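Local atomic coordinates of ricin B-like lectin (Macrolepiota procera, PDB entry 4IZX), a protein that binds carbohydrates as a beta-trefoil lectin, here holding the galactose of lactose. Residues T9-V15 against T134-P140; G18-D22 against I32-H37. All coordinates share one frame; numbering follows the deposited sequence.

Contact 1 (T9-V15 against T134-P140); sequences TYKITNV and TWTIDRP
T9 meets P140 through its carbonyl: ring atom P140 CD lies 3.2 Å from T9 O, while the T9 hydroxyl turns to T45. Next along the strand, Y10 CB packs on I137 CG2 at 3.5 Å, and the carbonyl of D138 stands at the edge of the Y10 ring, whose OH is hydrogen-bonded to the backbone N of S5. K11 pairs with D138 by two backbone hydrogen bonds, and its side chain adds a salt bridge, NZ to D138 OD1 at 2.8 Å. The lysine chain is extended through its middle torsions and bends at the last (chi4 60°), which brings NZ back over D138; the ammonium meets OD1 from above the carboxylate plane. I12 lies on the other face with I137 and W135, its CG2 resting 3.8 Å from W135 CB. T13 and T136 form the next hydrogen-bonded pair, their side chains alongside each other, and a water joins T13 OG1 at 2.8 Å to T136 OG1, K11 O and D138 OD1. At N14 the amide stands nearly upright on the W135 indole, the planes 84° apart, with ND2 3.4 Å from W135 CH2 over one face; ND2 is also hydrogen-bonded to H132 O, which anchors the amide above the ring. V15 N closes the run with an almost straight bond to T134 O at 2.9 Å. Strands 9-14 and 135-138, antiparallel at 157°, thus bring the two ends of the chain together, the closure characteristic of a beta-trefoil.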
# COMPACT_ATOMS: atom_id res chain seq x y z
N THR A 9 -7.04 9.25 7.48
CA THR A 9 -6.95 7.81 7.39
C THR A 9 -7.76 7.29 6.24
O THR A 9 -8.89 7.72 5.99
CB THR A 9 -7.41 7.21 8.73
OG1 THR A 9 -6.54 7.69 9.79
CG2 THR A 9 -7.40 5.71 8.74
N TYR A 10 -7.20 6.34 5.49
CA TYR A 10 -7.76 5.88 4.24
C TYR A 10 -7.69 4.37 4.11
O TYR A 10 -6.84 3.71 4.74
CB TYR A 10 -7.00 6.50 3.05
CG TYR A 10 -7.04 8.00 3.07
CD1 TYR A 10 -8.17 8.69 2.62
CD2 TYR A 10 -6.01 8.77 3.56
CE1 TYR A 10 -8.23 10.09 2.66
CE2 TYR A 10 -6.05 10.14 3.61
CZ TYR A 10 -7.18 10.80 3.18
OH TYR A 10 -7.19 12.18 3.22
N LYS A 11 -8.54 3.80 3.25
CA LYS A 11 -8.37 2.47 2.72
C LYS A 11 -7.75 2.58 1.34
O LYS A 11 -7.95 3.56 0.62
CB LYS A 11 -9.68 1.70 2.69
CG LYS A 11 -10.76 2.30 1.81
CD LYS A 11 -11.99 1.39 1.78
CE LYS A 11 -13.26 1.99 1.25
NZ LYS A 11 -13.19 2.46 -0.10
N ILE A 12 -6.99 1.56 0.97
CA ILE A 12 -6.19 1.58 -0.24
C ILE A 12 -6.58 0.34 -1.06
O ILE A 12 -6.33 -0.80 -0.64
CB ILE A 12 -4.69 1.60 0.05
CG1 ILE A 12 -4.32 2.76 0.97
CG2 ILE A 12 -3.94 1.70 -1.26
CD1 ILE A 12 -2.94 2.73 1.49
N THR A 13 -7.28 0.54 -2.18
CA THR A 13 -7.96 -0.52 -2.91
C THR A 13 -7.21 -0.78 -4.22
O THR A 13 -6.93 0.14 -4.97
CB THR A 13 -9.41 -0.17 -3.22
OG1 THR A 13 -10.08 0.16 -2.01
CG2 THR A 13 -10.13 -1.33 -3.86
N ASN A 14 -6.93 -2.04 -4.54
CA ASN A 14 -6.27 -2.37 -5.80
C ASN A 14 -7.24 -2.18 -6.96
O ASN A 14 -8.35 -2.73 -6.93
CB ASN A 14 -5.78 -3.80 -5.76
CG ASN A 14 -4.82 -4.10 -6.89
OD1 ASN A 14 -5.21 -4.63 -7.93
ND2 ASN A 14 -3.56 -3.71 -6.69
N VAL A 15 -6.82 -1.47 -7.99
CA VAL A 15 -7.70 -1.21 -9.13
C VAL A 15 -8.05 -2.48 -9.87
O VAL A 15 -9.19 -2.64 -10.34
CB VAL A 15 -7.06 -0.18 -10.07
CG1 VAL A 15 -7.77 -0.07 -11.41
CG2 VAL A 15 -7.04 1.20 -9.41
N THR A 134 -1.74 -0.30 -9.40
CA THR A 134 -2.43 0.97 -9.22
C THR A 134 -3.54 0.81 -8.17
O THR A 134 -4.14 -0.28 -8.04
CB THR A 134 -2.99 1.50 -10.54
OG1 THR A 134 -4.06 0.69 -11.04
CG2 THR A 134 -1.92 1.63 -11.60
N TRP A 135 -3.79 1.89 -7.45
CA TRP A 135 -4.54 1.83 -6.20
C TRP A 135 -5.39 3.07 -6.07
O TRP A 135 -4.93 4.18 -6.34
CB TRP A 135 -3.58 1.77 -5.00
CG TRP A 135 -2.51 0.70 -5.08
CD1 TRP A 135 -1.33 0.80 -5.72
CD2 TRP A 135 -2.58 -0.62 -4.57
NE1 TRP A 135 -0.64 -0.38 -5.63
CE2 TRP A 135 -1.38 -1.25 -4.90
CE3 TRP A 135 -3.51 -1.31 -3.79
CZ2 TRP A 135 -1.08 -2.55 -4.48
CZ3 TRP A 135 -3.22 -2.61 -3.40
CH2 TRP A 135 -2.02 -3.20 -3.72
N THR A 136 -6.62 2.92 -5.57
CA THR A 136 -7.39 4.08 -5.13
C THR A 136 -7.18 4.31 -3.65
O THR A 136 -6.90 3.38 -2.91
CB THR A 136 -8.87 3.96 -5.47
OG1 THR A 136 -9.38 2.80 -4.84
CG2 THR A 136 -9.06 3.90 -6.95
N ILE A 137 -7.25 5.55 -3.22
CA ILE A 137 -7.07 5.94 -1.81
C ILE A 137 -8.32 6.74 -1.42
O ILE A 137 -8.53 7.83 -1.97
CB ILE A 137 -5.78 6.77 -1.61
CG1 ILE A 137 -4.54 5.98 -2.06
CG2 ILE A 137 -5.66 7.20 -0.16
CD1 ILE A 137 -3.26 6.79 -2.08
N ASP A 138 -9.15 6.23 -0.52
CA ASP A 138 -10.38 6.95 -0.18
C ASP A 138 -10.84 6.57 1.22
O ASP A 138 -10.13 5.86 1.94
CB ASP A 138 -11.42 6.84 -1.26
CG ASP A 138 -11.72 5.45 -1.58
OD1 ASP A 138 -11.46 4.58 -0.74
OD2 ASP A 138 -12.10 5.24 -2.74
N ARG A 139 -11.89 7.23 1.67
CA ARG A 139 -12.19 7.18 3.09
C ARG A 139 -12.71 5.80 3.48
O ARG A 139 -13.33 5.11 2.68
CB ARG A 139 -13.20 8.23 3.50
CG ARG A 139 -12.71 9.65 3.39
CD ARG A 139 -13.62 10.55 4.22
NE ARG A 139 -13.16 11.93 4.34
CZ ARG A 139 -13.52 12.90 3.53
NH1 ARG A 139 -14.45 12.69 2.58
NH2 ARG A 139 -13.05 14.13 3.77
N PRO A 140 -12.44 5.39 4.73
CA PRO A 140 -12.88 4.06 5.19
C PRO A 140 -14.38 3.90 5.34
O PRO A 140 -15.09 4.91 5.53
CB PRO A 140 -12.21 3.92 6.55
CG PRO A 140 -11.14 4.93 6.60
CD PRO A 140 -11.62 6.06 5.74
OXT PRO A 140 -14.82 2.74 5.38
O HOH W 1 -9.64 2.87 -1.70

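Contact 2 (G18-D22 against I32-H37); sequences GTVID and IGYPYH. With GAL (beta-D-galactopyranose), chain B.
V20 pairs with Y34 and D22 with I32, each by two backbone hydrogen bonds, across antiparallel strands whose N-to-C directions, over these short segments, differ by 125°; the bond from V20 N to Y34 O is nearly straight (178°). Between these pairs, G33 CA makes a CH...O contact of 3.3 Å with V20 O. V20 CG1 packs against Y36 CB at 3.8 Å, and V20 CG2 lies at the edge of the Y36 ring. T19 CB approaches Y34 O, while a water links G18 O to Y36 N.

The D22 and Y34 side chains lie side by side, pointing the same way, and both touch the galactose. With CG anti to the D22 backbone N (chi1 173°), the carboxylate presents both oxygens to the sugar: D22 OD1 accepts from GAL O4 and D22 OD2 from GAL O3, each at 2.6 Å. Q42 NE2 is a further donor to OD2. H37 NE2 donates to GAL O3 at 2.8 Å, the oxygen lying in the plane of the imidazole at its edge. Y34 lays one ring face under the sugar, with GAL C4 3.5 Å above the plane and over its centre, and I32 CD1 reaches GAL C6 at 3.7 Å. G25 N and N41 ND2 are also hydrogen-bonded to the galactose.

GAL O3 therefore gives its proton to D22 and takes one from H37. D22 holding both O3 and the axial O4, with the Y34 face against the C3-C4-C5 side, is consistent with recognition of galactose.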
# COMPACT_ATOMS: atom_id res chain seq x y z
N GLY A 18 -9.74 -5.21 -6.58
CA GLY A 18 -10.80 -4.77 -5.71
C GLY A 18 -10.61 -5.08 -4.24
O GLY A 18 -11.45 -4.68 -3.43
N THR A 19 -9.58 -5.83 -3.89
CA THR A 19 -9.20 -6.07 -2.53
C THR A 19 -8.34 -4.90 -2.03
O THR A 19 -7.86 -4.10 -2.81
CB THR A 19 -8.49 -7.41 -2.42
OG1 THR A 19 -7.37 -7.39 -3.32
CG2 THR A 19 -9.44 -8.58 -2.77
N VAL A 20 -8.20 -4.80 -0.71
CA VAL A 20 -7.52 -3.68 -0.08
C VAL A 20 -6.23 -4.12 0.60
O VAL A 20 -6.04 -5.31 0.93
CB VAL A 20 -8.41 -2.95 0.93
CG1 VAL A 20 -9.69 -2.47 0.28
CG2 VAL A 20 -8.69 -3.78 2.16
N ILE A 21 -5.36 -3.15 0.86
CA ILE A 21 -4.14 -3.37 1.62
C ILE A 21 -4.49 -3.61 3.08
O ILE A 21 -5.08 -2.74 3.74
CB ILE A 21 -3.16 -2.19 1.46
CG1 ILE A 21 -2.82 -1.98 -0.02
CG2 ILE A 21 -1.95 -2.38 2.33
CD1 ILE A 21 -1.72 -0.97 -0.27
N ASP A 22 -4.09 -4.77 3.58
CA ASP A 22 -4.54 -5.31 4.86
C ASP A 22 -3.31 -5.81 5.62
O ASP A 22 -2.46 -6.52 5.09
CB ASP A 22 -5.57 -6.40 4.51
CG ASP A 22 -6.07 -7.26 5.68
OD1 ASP A 22 -5.22 -7.78 6.43
OD2 ASP A 22 -7.32 -7.45 5.75
N ILE A 32 -1.10 -7.91 2.93
CA ILE A 32 -1.81 -8.74 1.99
C ILE A 32 -2.95 -7.97 1.34
O ILE A 32 -3.39 -6.93 1.85
CB ILE A 32 -2.37 -10.00 2.71
CG1 ILE A 32 -3.34 -9.59 3.84
CG2 ILE A 32 -1.24 -10.87 3.24
CD1 ILE A 32 -4.07 -10.74 4.50
N GLY A 33 -3.46 -8.50 0.24
CA GLY A 33 -4.74 -8.07 -0.29
C GLY A 33 -5.86 -8.85 0.32
O GLY A 33 -5.79 -10.08 0.41
N TYR A 34 -6.95 -8.18 0.72
CA TYR A 34 -8.04 -8.84 1.39
C TYR A 34 -9.32 -8.09 1.12
O TYR A 34 -9.31 -6.85 1.01
CB TYR A 34 -7.76 -8.90 2.91
CG TYR A 34 -8.48 -10.01 3.66
CD1 TYR A 34 -7.94 -11.30 3.74
CD2 TYR A 34 -9.64 -9.76 4.34
CE1 TYR A 34 -8.53 -12.28 4.50
CE2 TYR A 34 -10.27 -10.73 5.07
CZ TYR A 34 -9.71 -12.01 5.15
OH TYR A 34 -10.29 -12.96 5.98
N PRO A 35 -10.47 -8.77 1.06
CA PRO A 35 -11.74 -8.03 0.92
C PRO A 35 -11.95 -7.05 2.07
O PRO A 35 -11.68 -7.35 3.21
CB PRO A 35 -12.79 -9.14 0.88
CG PRO A 35 -12.05 -10.32 0.30
CD PRO A 35 -10.67 -10.23 0.94
N TYR A 36 -12.48 -5.86 1.75
CA TYR A 36 -12.68 -4.83 2.75
C TYR A 36 -13.85 -5.13 3.66
O TYR A 36 -14.99 -5.26 3.20
CB TYR A 36 -12.93 -3.47 2.06
CG TYR A 36 -12.97 -2.32 3.03
CD1 TYR A 36 -11.87 -2.02 3.80
CD2 TYR A 36 -14.11 -1.52 3.15
CE1 TYR A 36 -11.89 -0.95 4.67
CE2 TYR A 36 -14.13 -0.46 4.02
CZ TYR A 36 -13.03 -0.18 4.79
OH TYR A 36 -12.96 0.88 5.70
N HIS A 37 -13.59 -5.14 4.96
CA HIS A 37 -14.62 -5.32 5.97
C HIS A 37 -14.61 -4.18 6.99
O HIS A 37 -15.23 -4.32 8.02
CB HIS A 37 -14.50 -6.69 6.66
CG HIS A 37 -13.16 -6.96 7.23
ND1 HIS A 37 -12.78 -6.50 8.45
CD2 HIS A 37 -12.16 -7.74 6.80
CE1 HIS A 37 -11.54 -6.89 8.69
NE2 HIS A 37 -11.14 -7.65 7.70
C1 GAL B . -8.08 -11.68 9.80
C2 GAL B . -8.36 -10.24 9.51
C3 GAL B . -8.38 -10.00 8.00
C4 GAL B . -7.10 -10.57 7.36
C5 GAL B . -6.97 -12.02 7.77
C6 GAL B . -5.73 -12.69 7.18
O2 GAL B . -9.63 -9.90 10.04
O3 GAL B . -8.50 -8.60 7.77
O4 GAL B . -5.94 -9.84 7.83
O5 GAL B . -6.88 -12.13 9.18
O6 GAL B . -5.71 -14.08 7.55
O HOH W 2 -12.88 -5.39 -1.08

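From the N terminus, the chain enters strand 9-14, turns, and continues into strand 20-23, which contact 2 pairs with strand 31-34 as a hairpin. That closes a short loop, with 9 residues between its segments. Contact 1 closes only at the C terminus, when strand 135-138 returns to strand 9-14; 118 residues lie between the segments 9-15 and 134-140, and contact 2 is nested wholly inside that loop. The two touch directly: N14 N lies 2.8 Å from T19 O, a probable hydrogen bond, and W135 CZ3 packs 3.5 Å from I21 CG1. P140 OXT also reaches Y36 OH. The strands joining the chain ends are thereby tied to the hairpin that carries the galactose site.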